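Local coordinates for eukaryotic initiation factor 4F subunit P150 (Saccharomyces cerevisiae, PDB 2VSO), which forms part of the cap-binding eIF4F complex that assembles the translation apparatus on mRNA, the piece modelled here being its eIF4A-binding middle domain, at residues E29-D32 and K33-E37; C87-P90 and H91-S94; A166-A169 and K170-G173; I180-L183 and Y184-N187; T213-S216 and V217-L221. All blocks are in the same frame, centred on the assembly; numbering follows the deposited sequence.

Interaction 1 of 5, residues E29-D32 and K33-E37; sequences ELLD and KDEVE
Asp32 and Glu35 face each other at the first turn of helix 33-45, and the aspartate uses its near oxygen to hold the glutamate's backbone. Its CG sits between its own backbone N and carbonyl carbon (chi1 48°), which folds the carboxylate over the start of the helix instead of out along the chain. From there OD1 accepts the N-H of Glu35 at 2.9 Å, the donor coming in nearly along the C-O axis of the carboxylate with an N-H...O angle of 155°. This is the N-cap bond. The backbone carbonyl of Asp32 takes the next N-H, with Val36 N 3.0 Å from Asp32 O.

Above the cap the Glu35 chain runs extended beyond CG and slants across the aspartate. The two carboxylate planes are turned 46° apart, and Glu35 OE1 comes to 3.4 Å from Asp32 OD1. These are like charges; the amide groups at the helix start would probably ease their repulsion in part. The same OE1 reaches the side of Leu31, 3.4 Å from its CD2, where the two chains meet at about a right angle.

On the flank, Leu31 meets Val36 through its root: Leu31 CB lies 3.4 Å from Val36 CG2, and Leu31 CD1 is 4.0 Å from that methyl. Val36 is buried, while most of the turn around it is exposed. The Leu31-Val36 pair, from the residue before the N-cap to the fourth after it, is a hydrophobic staple beside the Asp32 cap.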
loop_
_atom_site.group_PDB
_atom_site.type_symbol
_atom_site.label_atom_id
_atom_site.label_comp_id
_atom_site.label_asym_id
_atom_site.label_seq_id
_atom_site.Cartn_x
_atom_site.Cartn_y
_atom_site.Cartn_z
ATOM N N GLU C 29 1.090 37.780 -16.777
ATOM C CA GLU C 29 -0.008 37.174 -16.019
ATOM C C GLU C 29 0.199 37.207 -14.502
ATOM O O GLU C 29 1.284 36.910 -14.004
ATOM C CB GLU C 29 -0.272 35.739 -16.470
ATOM C CG GLU C 29 -1.371 35.071 -15.666
ATOM C CD GLU C 29 -1.934 33.843 -16.344
ATOM O OE1 GLU C 29 -1.274 33.309 -17.263
ATOM O OE2 GLU C 29 -3.041 33.415 -15.953
ATOM N N LEU C 30 -0.861 37.552 -13.775
ATOM C CA LEU C 30 -0.807 37.711 -12.324
ATOM C C LEU C 30 -1.883 36.863 -11.653
ATOM O O LEU C 30 -2.941 36.622 -12.236
ATOM C CB LEU C 30 -0.990 39.187 -11.961
ATOM C CG LEU C 30 -1.445 39.614 -10.561
ATOM C CD1 LEU C 30 -1.281 41.138 -10.387
ATOM C CD2 LEU C 30 -2.885 39.207 -10.277
ATOM N N LEU C 31 -1.621 36.430 -10.423
ATOM C CA LEU C 31 -2.566 35.585 -9.698
ATOM C C LEU C 31 -2.735 35.986 -8.242
ATOM O O LEU C 31 -1.764 36.054 -7.492
ATOM C CB LEU C 31 -2.123 34.121 -9.762
ATOM C CG LEU C 31 -1.992 33.604 -11.187
ATOM C CD1 LEU C 31 -1.157 32.338 -11.214
ATOM C CD2 LEU C 31 -3.370 33.378 -11.750
ATOM N N ASP C 32 -3.977 36.222 -7.837
ATOM C CA ASP C 32 -4.288 36.464 -6.428
ATOM C C ASP C 32 -4.133 35.183 -5.605
ATOM O O ASP C 32 -4.087 34.095 -6.168
ATOM C CB ASP C 32 -5.704 37.034 -6.283
ATOM C CG ASP C 32 -6.733 36.253 -7.083
ATOM O OD1 ASP C 32 -6.583 35.018 -7.180
ATOM O OD2 ASP C 32 -7.689 36.873 -7.610
ATOM N N LYS C 33 -4.041 35.322 -4.283
ATOM C CA LYS C 33 -3.908 34.185 -3.365
ATOM C C LYS C 33 -4.679 32.950 -3.812
ATOM O O LYS C 33 -4.087 31.900 -4.047
ATOM C CB LYS C 33 -4.368 34.566 -1.954
ATOM C CG LYS C 33 -3.347 35.344 -1.153
ATOM C CD LYS C 33 -3.830 35.568 0.274
ATOM C CE LYS C 33 -4.113 34.244 0.972
ATOM N NZ LYS C 33 -4.309 34.430 2.438
ATOM N N ASP C 34 -5.999 33.085 -3.916
ATOM C CA ASP C 34 -6.884 31.988 -4.305
ATOM C C ASP C 34 -6.463 31.335 -5.610
ATOM O O ASP C 34 -6.290 30.121 -5.672
ATOM C CB ASP C 34 -8.314 32.498 -4.455
ATOM C CG ASP C 34 -9.337 31.385 -4.447
ATOM O OD1 ASP C 34 -10.094 31.255 -5.437
ATOM O OD2 ASP C 34 -9.383 30.644 -3.439
ATOM N N GLU C 35 -6.309 32.137 -6.658
ATOM C CA GLU C 35 -5.893 31.620 -7.959
ATOM C C GLU C 35 -4.557 30.881 -7.898
ATOM O O GLU C 35 -4.284 30.012 -8.735
ATOM C CB GLU C 35 -5.831 32.748 -8.991
ATOM C CG GLU C 35 -7.195 33.195 -9.493
ATOM C CD GLU C 35 -7.121 34.400 -10.409
ATOM O OE1 GLU C 35 -6.038 35.016 -10.496
ATOM O OE2 GLU C 35 -8.147 34.733 -11.037
ATOM N N VAL C 36 -3.732 31.234 -6.907
ATOM C CA VAL C 36 -2.430 30.592 -6.710
ATOM C C VAL C 36 -2.502 29.348 -5.811
ATOM O O VAL C 36 -1.610 28.508 -5.845
ATOM C CB VAL C 36 -1.371 31.571 -6.150
ATOM C CG1 VAL C 36 -0.312 30.826 -5.322
ATOM C CG2 VAL C 36 -0.718 32.335 -7.283
ATOM N N GLU C 37 -3.550 29.236 -5.001
ATOM C CA GLU C 37 -3.744 28.033 -4.203
ATOM C C GLU C 37 -4.465 26.969 -5.029
ATOM O O GLU C 37 -4.296 25.768 -4.805
ATOM C CB GLU C 37 -4.520 28.333 -2.917
ATOM C CG GLU C 37 -3.637 28.776 -1.770
ATOM C CD GLU C 37 -4.433 29.202 -0.550
ATOM O OE1 GLU C 37 -5.550 28.669 -0.362
ATOM O OE2 GLU C 37 -3.936 30.064 0.219
#

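Interaction 2 of 5, residues C87-P90 and H91-S94; sequences CDEP and HWSS
Glu89 and Pro90 each offer a carbonyl to an N-H three residues on, and the two bonds fold residues 89-93 into consecutive tight turns that lead into helix 93-106. Trp92 N is 2.8 Å from Glu89 O, the N-H...O angle being 158°. Ser93 N reaches Pro90 O at 3.0 Å, but from above the carbonyl plane. Trp92 takes the N-cap position.

Among the side chains, Glu89 lies against the indole of Trp92. Its chain runs extended beyond CG and brings OE2 to the rim of the six-membered ring, near the ring plane, 3.4 Å from Trp92 CE3. The carboxylate plane is turned 62° to the indole, and the contact is at the ring's edge. One indole face carries His91, whose CD2 stands 3.7 Å above the plane of the Trp92 ring, toward its rim. Glu89 OE2 also bonds the hydroxyl of Tyr96 and forms a salt bridge with a basic side chain of the other protein's chain; Trp92 makes a cation-pi contact with a basic side chain of that chain. Cut back to an alanine, Glu89 would probably leave the Tyr96 hydroxyl and the partner's basic group without their carboxylate and open a gap beside the indole edge.

The turn joins helix 73-88 to helix 93-106. Cys87 and Ser93 look onto helix 163-185, packing on Leu176 and Phe179 respectively, while Glu89 and Trp92 border the partner chain.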
loop_
_atom_site.group_PDB
_atom_site.type_symbol
_atom_site.label_atom_id
_atom_site.label_comp_id
_atom_site.label_asym_id
_atom_site.label_seq_id
_atom_site.Cartn_x
_atom_site.Cartn_y
_atom_site.Cartn_z
ATOM N N CYS C 87 4.005 17.019 3.614
ATOM C CA CYS C 87 3.718 16.559 4.971
ATOM C C CYS C 87 2.492 15.642 5.064
ATOM O O CYS C 87 2.369 14.883 6.024
ATOM C CB CYS C 87 3.519 17.772 5.894
ATOM S SG CYS C 87 5.016 18.768 6.120
ATOM N N ASP C 88 1.588 15.720 4.084
ATOM C CA ASP C 88 0.368 14.898 4.081
ATOM C C ASP C 88 0.453 13.697 3.134
ATOM O O ASP C 88 -0.403 12.808 3.157
ATOM C CB ASP C 88 -0.846 15.739 3.680
ATOM C CG ASP C 88 -1.238 16.735 4.737
ATOM O OD1 ASP C 88 -1.535 17.892 4.379
ATOM O OD2 ASP C 88 -1.246 16.367 5.929
ATOM N N GLU C 89 1.467 13.697 2.280
ATOM C CA GLU C 89 1.632 12.667 1.271
ATOM C C GLU C 89 3.060 12.142 1.310
ATOM O O GLU C 89 3.768 12.190 0.310
ATOM C CB GLU C 89 1.243 13.188 -0.126
ATOM C CG GLU C 89 -0.219 13.617 -0.192
ATOM C CD GLU C 89 -0.735 13.937 -1.610
ATOM O OE1 GLU C 89 -1.959 14.191 -1.760
ATOM O OE2 GLU C 89 0.066 13.941 -2.570
ATOM N N PRO C 90 3.464 11.616 2.480
ATOM C CA PRO C 90 4.802 11.109 2.797
ATOM C C PRO C 90 5.327 10.177 1.729
ATOM O O PRO C 90 6.527 10.168 1.463
ATOM C CB PRO C 90 4.574 10.313 4.083
ATOM C CG PRO C 90 3.398 10.940 4.703
ATOM C CD PRO C 90 2.514 11.339 3.572
ATOM N N HIS C 91 4.437 9.387 1.139
ATOM C CA HIS C 91 4.839 8.434 0.120
ATOM C C HIS C 91 5.528 9.138 -1.042
ATOM O O HIS C 91 6.313 8.531 -1.769
ATOM C CB HIS C 91 3.637 7.621 -0.379
ATOM C CG HIS C 91 4.005 6.520 -1.321
ATOM N ND1 HIS C 91 4.557 5.326 -0.897
ATOM C CD2 HIS C 91 3.915 6.427 -2.670
ATOM C CE1 HIS C 91 4.785 4.550 -1.939
ATOM N NE2 HIS C 91 4.406 5.196 -3.030
ATOM N N TRP C 92 5.237 10.424 -1.214
ATOM C CA TRP C 92 5.879 11.201 -2.265
ATOM C C TRP C 92 6.839 12.302 -1.764
ATOM O O TRP C 92 7.360 13.071 -2.566
ATOM C CB TRP C 92 4.828 11.766 -3.207
ATOM C CG TRP C 92 4.132 10.706 -3.983
ATOM C CD1 TRP C 92 4.718 9.759 -4.777
ATOM C CD2 TRP C 92 2.718 10.467 -4.063
ATOM N NE1 TRP C 92 3.761 8.959 -5.342
ATOM C CE2 TRP C 92 2.515 9.372 -4.913
ATOM C CE3 TRP C 92 1.595 11.080 -3.488
ATOM C CZ2 TRP C 92 1.260 8.867 -5.212
ATOM C CZ3 TRP C 92 0.348 10.581 -3.784
ATOM C CH2 TRP C 92 0.188 9.487 -4.635
ATOM N N SER C 93 7.087 12.358 -0.453
ATOM C CA SER C 93 8.026 13.323 0.129
ATOM C C SER C 93 9.272 13.599 -0.717
ATOM O O SER C 93 9.765 14.729 -0.732
ATOM C CB SER C 93 8.475 12.902 1.536
ATOM O OG SER C 93 7.820 13.629 2.570
ATOM N N SER C 94 9.778 12.587 -1.416
ATOM C CA SER C 94 11.108 12.669 -2.026
ATOM C C SER C 94 11.023 13.254 -3.425
ATOM O O SER C 94 11.968 13.863 -3.931
ATOM C CB SER C 94 11.779 11.290 -2.067
ATOM O OG SER C 94 11.239 10.517 -3.120
#

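Interaction 3 of 5, residues A166-A169 and K170-G173; sequences AASA and KRRG
Arg172 lays its side chain back over the carbonyl of Ser168, one turn earlier in helix 163-185. With CG beside the backbone N (chi1 -70°) and the chain extended as far as NE, the methylenes pass along the carbonyl oxygen, Arg172 CD lying 3.5 Å from Ser168 O. One face of the guanidinium then comes over Ser168 CB, 4.4 Å from Arg172 NE. Arg171 approaches the serine from a different direction: its chain bends at chi3, and Ser168 CA meets the edge of its guanidinium near the plane, 4.1 Å from Arg171 NE.

Beneath these side chains run ordinary helical bonds. Arg172 N is 2.8 Å from Ser168 O, Arg171 N 3.0 Å from Ala167 O and Gly173 N 3.0 Å from Ala169 O, whereas the bond from Lys170 N to Ala166 O is weak.

The charged ends of the three long side chains find their mates beyond this helix. Extended Lys170 carries its NZ to the hydroxyl of Ser210 and the carbonyl of Asp143. Both arginines form salt bridges with OD2 of Asp88: with Ser168 CA and CB against them, two guanidinium groups converge on one acidic oxygen, whose charge would probably hold both.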
loop_
_atom_site.group_PDB
_atom_site.type_symbol
_atom_site.label_atom_id
_atom_site.label_comp_id
_atom_site.label_asym_id
_atom_site.label_seq_id
_atom_site.Cartn_x
_atom_site.Cartn_y
_atom_site.Cartn_z
ATOM N N ALA C 166 -5.515 15.461 16.269
ATOM C CA ALA C 166 -4.224 15.225 16.912
ATOM C C ALA C 166 -3.489 13.985 16.373
ATOM O O ALA C 166 -2.280 13.831 16.568
ATOM C CB ALA C 166 -4.390 15.144 18.421
ATOM N N ALA C 167 -4.219 13.099 15.704
ATOM C CA ALA C 167 -3.583 12.019 14.971
ATOM C C ALA C 167 -2.995 12.607 13.695
ATOM O O ALA C 167 -1.968 12.160 13.198
ATOM C CB ALA C 167 -4.591 10.951 14.640
ATOM N N SER C 168 -3.666 13.624 13.172
ATOM C CA SER C 168 -3.197 14.334 11.990
ATOM C C SER C 168 -2.033 15.278 12.318
ATOM O O SER C 168 -1.151 15.508 11.491
ATOM C CB SER C 168 -4.351 15.107 11.358
ATOM O OG SER C 168 -5.413 14.225 11.045
ATOM N N ALA C 169 -2.044 15.815 13.531
ATOM C CA ALA C 169 -0.934 16.598 14.032
ATOM C C ALA C 169 0.374 15.813 14.094
ATOM O O ALA C 169 1.443 16.338 13.768
ATOM C CB ALA C 169 -1.270 17.137 15.389
ATOM N N LYS C 170 0.297 14.565 14.532
ATOM C CA LYS C 170 1.492 13.745 14.654
ATOM C C LYS C 170 1.856 13.266 13.265
ATOM O O LYS C 170 2.995 13.386 12.824
ATOM C CB LYS C 170 1.241 12.561 15.589
ATOM C CG LYS C 170 2.416 11.623 15.755
ATOM C CD LYS C 170 2.107 10.553 16.787
ATOM C CE LYS C 170 3.183 9.497 16.832
ATOM N NZ LYS C 170 2.669 8.249 17.450
ATOM N N ARG C 171 0.869 12.745 12.562
ATOM C CA ARG C 171 1.099 12.251 11.222
ATOM C C ARG C 171 1.836 13.329 10.409
ATOM O O ARG C 171 2.875 13.065 9.797
ATOM C CB ARG C 171 -0.232 11.829 10.592
ATOM C CG ARG C 171 -0.185 11.601 9.108
ATOM C CD ARG C 171 -1.579 11.401 8.539
ATOM N NE ARG C 171 -2.297 12.664 8.385
ATOM C CZ ARG C 171 -2.324 13.381 7.263
ATOM N NH1 ARG C 171 -1.672 12.962 6.184
ATOM N NH2 ARG C 171 -3.005 14.519 7.220
ATOM N N ARG C 172 1.319 14.553 10.447
ATOM C CA ARG C 172 1.878 15.652 9.660
ATOM C C ARG C 172 3.249 16.094 10.156
ATOM O O ARG C 172 4.126 16.406 9.363
ATOM C CB ARG C 172 0.914 16.838 9.620
ATOM C CG ARG C 172 -0.325 16.572 8.786
ATOM C CD ARG C 172 -1.302 17.727 8.848
ATOM N NE ARG C 172 -2.536 17.428 8.129
ATOM C CZ ARG C 172 -3.593 18.232 8.102
ATOM N NH1 ARG C 172 -3.562 19.385 8.759
ATOM N NH2 ARG C 172 -4.679 17.888 7.423
ATOM N N GLY C 173 3.434 16.124 11.468
ATOM C CA GLY C 173 4.750 16.394 12.015
ATOM C C GLY C 173 5.774 15.381 11.527
ATOM O O GLY C 173 6.826 15.758 11.012
#

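Interaction 4 of 5, residues I180-L183 and Y184-N187; sequences IGFL and YRLN
Phe182 and Arg185 pair side by side on the last turns of helix 163-185, which a Schellman motif closes at Asn187. The backbone bonds show the helix running out. Tyr184 N points almost straight at Ile180 O, 2.8 Å away with an N-H...O angle of 172°. Arg185 N to Gly181 O is longer, 3.3 Å, with the donor above the carbonyl plane, and Leu186 N makes a weak bond to Leu183 O. The motif itself adds Leu188 N to Leu183 O.

Ring and guanidinium make the main side-chain contact. Their planes stand 80° apart, and the phenyl turns an edge to one face of the guanidinium, Phe182 CE2 lying 3.5 Å from Arg185 NH2. The nitrogen is thus near the ring plane and not over the pi face. Bends at chi2 and chi3 of Arg185 swing its flat end alongside the ring. A serine in place of Phe182 would probably leave the guanidinium free to turn and open a gap where the ring now packs on Ala97 and Thr223.

Leu183 lies on Ala97 and Leu189, while buried Tyr184 packs on Val224 and Phe228 of helix 211-228 and gives its OH a hydrogen-bond partner in Asp231. Leu186 folds back over the end of the helix, its CG 3.5 Å from Phe182 O. Past it, with positive phi, Asn187 sets its N 2.9 Å from Tyr184 O.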
loop_
_atom_site.group_PDB
_atom_site.type_symbol
_atom_site.label_atom_id
_atom_site.label_comp_id
_atom_site.label_asym_id
_atom_site.label_seq_id
_atom_site.Cartn_x
_atom_site.Cartn_y
_atom_site.Cartn_z
ATOM N N ILE C 180 12.061 16.832 5.687
ATOM C CA ILE C 180 13.345 17.410 6.031
ATOM C C ILE C 180 14.461 16.501 5.539
ATOM O O ILE C 180 15.450 16.978 4.959
ATOM C CB ILE C 180 13.529 17.546 7.553
ATOM C CG1 ILE C 180 12.465 18.449 8.174
ATOM C CG2 ILE C 180 14.930 18.023 7.872
ATOM C CD1 ILE C 180 12.345 19.788 7.550
ATOM N N GLY C 181 14.306 15.195 5.799
ATOM C CA GLY C 181 15.337 14.210 5.515
ATOM C C GLY C 181 15.641 14.106 4.032
ATOM O O GLY C 181 16.767 13.856 3.632
ATOM N N PHE C 182 14.618 14.305 3.217
ATOM C CA PHE C 182 14.765 14.332 1.769
ATOM C C PHE C 182 15.289 15.657 1.199
ATOM O O PHE C 182 15.848 15.686 0.112
ATOM C CB PHE C 182 13.443 13.953 1.107
ATOM C CG PHE C 182 13.136 12.480 1.171
ATOM C CD1 PHE C 182 11.872 12.031 1.523
ATOM C CD2 PHE C 182 14.119 11.540 0.882
ATOM C CE1 PHE C 182 11.592 10.672 1.582
ATOM C CE2 PHE C 182 13.846 10.168 0.932
ATOM C CZ PHE C 182 12.584 9.732 1.284
ATOM N N LEU C 183 15.109 16.747 1.931
ATOM C CA LEU C 183 15.655 18.032 1.531
ATOM C C LEU C 183 17.130 18.092 1.904
ATOM O O LEU C 183 17.967 18.534 1.131
ATOM C CB LEU C 183 14.902 19.154 2.244
ATOM C CG LEU C 183 13.402 19.239 1.987
ATOM C CD1 LEU C 183 12.748 20.203 2.948
ATOM C CD2 LEU C 183 13.117 19.610 0.548
ATOM N N TYR C 184 17.429 17.653 3.117
ATOM C CA TYR C 184 18.793 17.599 3.602
ATOM C C TYR C 184 19.652 16.777 2.652
ATOM O O TYR C 184 20.771 17.158 2.332
ATOM C CB TYR C 184 18.815 16.997 5.014
ATOM C CG TYR C 184 20.197 16.717 5.568
ATOM C CD1 TYR C 184 20.665 15.403 5.688
ATOM C CD2 TYR C 184 21.034 17.754 5.980
ATOM C CE1 TYR C 184 21.937 15.123 6.201
ATOM C CE2 TYR C 184 22.307 17.486 6.492
ATOM C CZ TYR C 184 22.754 16.167 6.591
ATOM O OH TYR C 184 23.999 15.891 7.094
ATOM N N ARG C 185 19.104 15.659 2.189
ATOM C CA ARG C 185 19.845 14.731 1.346
ATOM C C ARG C 185 20.222 15.309 -0.020
ATOM O O ARG C 185 21.221 14.915 -0.613
ATOM C CB ARG C 185 19.050 13.451 1.165
ATOM C CG ARG C 185 19.864 12.316 0.610
ATOM C CD ARG C 185 19.185 11.699 -0.577
ATOM N NE ARG C 185 18.336 10.571 -0.237
ATOM C CZ ARG C 185 17.419 10.067 -1.059
ATOM N NH1 ARG C 185 17.225 10.613 -2.256
ATOM N NH2 ARG C 185 16.687 9.024 -0.685
ATOM N N LEU C 186 19.412 16.232 -0.523
ATOM C CA LEU C 186 19.728 16.932 -1.764
ATOM C C LEU C 186 20.508 18.212 -1.484
ATOM O O LEU C 186 20.732 19.006 -2.387
ATOM C CB LEU C 186 18.456 17.292 -2.522
ATOM C CG LEU C 186 17.456 16.210 -2.917
ATOM C CD1 LEU C 186 16.178 16.871 -3.371
ATOM C CD2 LEU C 186 17.999 15.332 -4.013
ATOM N N ASN C 187 20.909 18.410 -0.230
ATOM C CA ASN C 187 21.654 19.601 0.171
ATOM C C ASN C 187 20.841 20.887 -0.042
ATOM O O ASN C 187 21.373 21.924 -0.453
ATOM C CB ASN C 187 23.008 19.668 -0.546
ATOM C CG ASN C 187 23.843 18.415 -0.330
ATOM O OD1 ASN C 187 24.117 18.030 0.804
ATOM N ND2 ASN C 187 24.252 17.773 -1.424
#

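Interaction 5 of 5, residues T213-S216 and V217-L221; sequences TLES and VVELL
Hydrogen bonds of the backbone tie Leu214, Glu215 and Ser216 to the residues four places on, along the regular run of helix 211-228. Val218 N is 3.2 Å from Leu214 O and Glu219 N 3.1 Å from Glu215 O, both with an N-H...O angle of 174°. Leu220 N to Ser216 O, at 3.0 Å, is somewhat more bent. The first bond of the series, from Val217 N to Thr213 O, is less certain because that oxygen is crowded in the model. Beside the second, the methyl Val218 CG2 lies against the backbone carbonyl of Leu214, 3.5 Å from Leu214 O.

The charged pair is Glu215 and Glu219. Glu215 carries its CG away from the backbone N (chi1 -166°) and then bends at chi2, whereas Glu219 stays extended beyond CG and leans back over the earlier turn. As a result Glu219 OE2 comes to 3.7 Å from Glu215 CG and 3.9 Å from Glu215 OE1, with the carboxylate planes 53° apart. A salt bridge from Glu215 OE2 to Arg265 would partly offset this like-charge approach.

Apolar contacts reach the neighbouring helices. Val218 and Leu214 face helix 264-278, touching Leu270 and Ile266 respectively. Leu220 inserts among Met194, Phe198 and Leu201 of helix 191-206, while Ser216 meets Leu174 and Val177 of helix 163-185. This is a helix packed between neighbours in the HEAT-type helical stack of the MIF4G domain of eIF4G, with Glu215 and Glu219 one turn apart on its partly exposed side.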
loop_
_atom_site.group_PDB
_atom_site.type_symbol
_atom_site.label_atom_id
_atom_site.label_comp_id
_atom_site.label_asym_id
_atom_site.label_seq_id
_atom_site.Cartn_x
_atom_site.Cartn_y
_atom_site.Cartn_z
ATOM N N THR C 213 6.838 6.765 15.731
ATOM C CA THR C 213 8.025 7.581 15.950
ATOM C C THR C 213 9.306 6.811 15.649
ATOM O O THR C 213 10.185 7.308 14.944
ATOM C CB THR C 213 8.060 8.145 17.386
ATOM O OG1 THR C 213 7.102 9.203 17.494
ATOM C CG2 THR C 213 9.418 8.694 17.713
ATOM N N LEU C 214 9.391 5.597 16.188
ATOM C CA LEU C 214 10.511 4.686 15.952
ATOM C C LEU C 214 10.666 4.357 14.477
ATOM O O LEU C 214 11.771 4.306 13.950
ATOM C CB LEU C 214 10.275 3.388 16.714
ATOM C CG LEU C 214 10.427 3.450 18.220
ATOM C CD1 LEU C 214 9.661 2.310 18.841
ATOM C CD2 LEU C 214 11.908 3.411 18.575
ATOM N N GLU C 215 9.540 4.087 13.835
ATOM C CA GLU C 215 9.478 3.906 12.397
ATOM C C GLU C 215 10.138 5.098 11.714
ATOM O O GLU C 215 10.946 4.947 10.805
ATOM C CB GLU C 215 8.013 3.835 11.970
ATOM C CG GLU C 215 7.795 3.315 10.577
ATOM C CD GLU C 215 7.837 1.807 10.526
ATOM O OE1 GLU C 215 8.625 1.269 9.717
ATOM O OE2 GLU C 215 7.090 1.167 11.302
ATOM N N SER C 216 9.768 6.289 12.174
ATOM C CA SER C 216 10.214 7.542 11.592
ATOM C C SER C 216 11.724 7.709 11.689
ATOM O O SER C 216 12.365 8.091 10.713
ATOM C CB SER C 216 9.511 8.708 12.286
ATOM O OG SER C 216 10.042 9.960 11.883
ATOM N N VAL C 217 12.280 7.419 12.867
ATOM C CA VAL C 217 13.713 7.536 13.120
ATOM C C VAL C 217 14.537 6.626 12.226
ATOM O O VAL C 217 15.527 7.061 11.637
ATOM C CB VAL C 217 14.075 7.225 14.585
ATOM C CG1 VAL C 217 15.324 7.972 14.972
ATOM C CG2 VAL C 217 12.956 7.650 15.494
ATOM N N VAL C 218 14.129 5.360 12.142
ATOM C CA VAL C 218 14.797 4.381 11.293
ATOM C C VAL C 218 14.834 4.869 9.859
ATOM O O VAL C 218 15.904 4.972 9.261
ATOM C CB VAL C 218 14.134 2.972 11.377
ATOM C CG1 VAL C 218 14.632 2.086 10.265
ATOM C CG2 VAL C 218 14.406 2.324 12.731
ATOM N N GLU C 219 13.669 5.187 9.311
ATOM C CA GLU C 219 13.602 5.678 7.944
ATOM C C GLU C 219 14.483 6.902 7.720
ATOM O O GLU C 219 15.122 7.017 6.674
ATOM C CB GLU C 219 12.166 5.960 7.532
ATOM C CG GLU C 219 11.285 4.732 7.498
ATOM C CD GLU C 219 9.814 5.081 7.331
ATOM O OE1 GLU C 219 9.483 6.285 7.361
ATOM O OE2 GLU C 219 8.990 4.157 7.171
ATOM N N LEU C 220 14.529 7.803 8.705
ATOM C CA LEU C 220 15.392 8.974 8.623
ATOM C C LEU C 220 16.871 8.592 8.643
ATOM O O LEU C 220 17.645 9.002 7.792
ATOM C CB LEU C 220 15.072 9.936 9.757
ATOM C CG LEU C 220 15.774 11.299 9.721
ATOM C CD1 LEU C 220 15.401 12.100 8.468
ATOM C CD2 LEU C 220 15.418 12.063 10.962
ATOM N N LEU C 221 17.259 7.778 9.610
ATOM C CA LEU C 221 18.614 7.259 9.646
ATOM C C LEU C 221 19.003 6.469 8.385
ATOM O O LEU C 221 20.163 6.466 7.975
ATOM C CB LEU C 221 18.800 6.399 10.883
ATOM C CG LEU C 221 18.840 7.205 12.164
ATOM C CD1 LEU C 221 18.555 6.302 13.342
ATOM C CD2 LEU C 221 20.185 7.879 12.287
#

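In the fold
Interaction 1 stands apart at the surface: its centre is about 37 Å from that of interaction 5, across the chain's centre. Interactions 2 and 5 are buried, 3 and 4 partly so. Interactions 3 and 4 share helix 163-185, which connects the other two: near its start Arg171 and Arg172 meet Asp88 of interaction 2, and near its end Phe182 packs on Ser93 and Gly181 on Leu220 of interaction 5. Chemistry follows place: a carboxylate cap at the exposed helix start, salt bridges on the N-terminal part of helix 163-185, a ring against a guanidinium at its end, Glu89 and Trp92 meeting the partner chain in interaction 2, and buried apolar faces beside two glutamates in interaction 5.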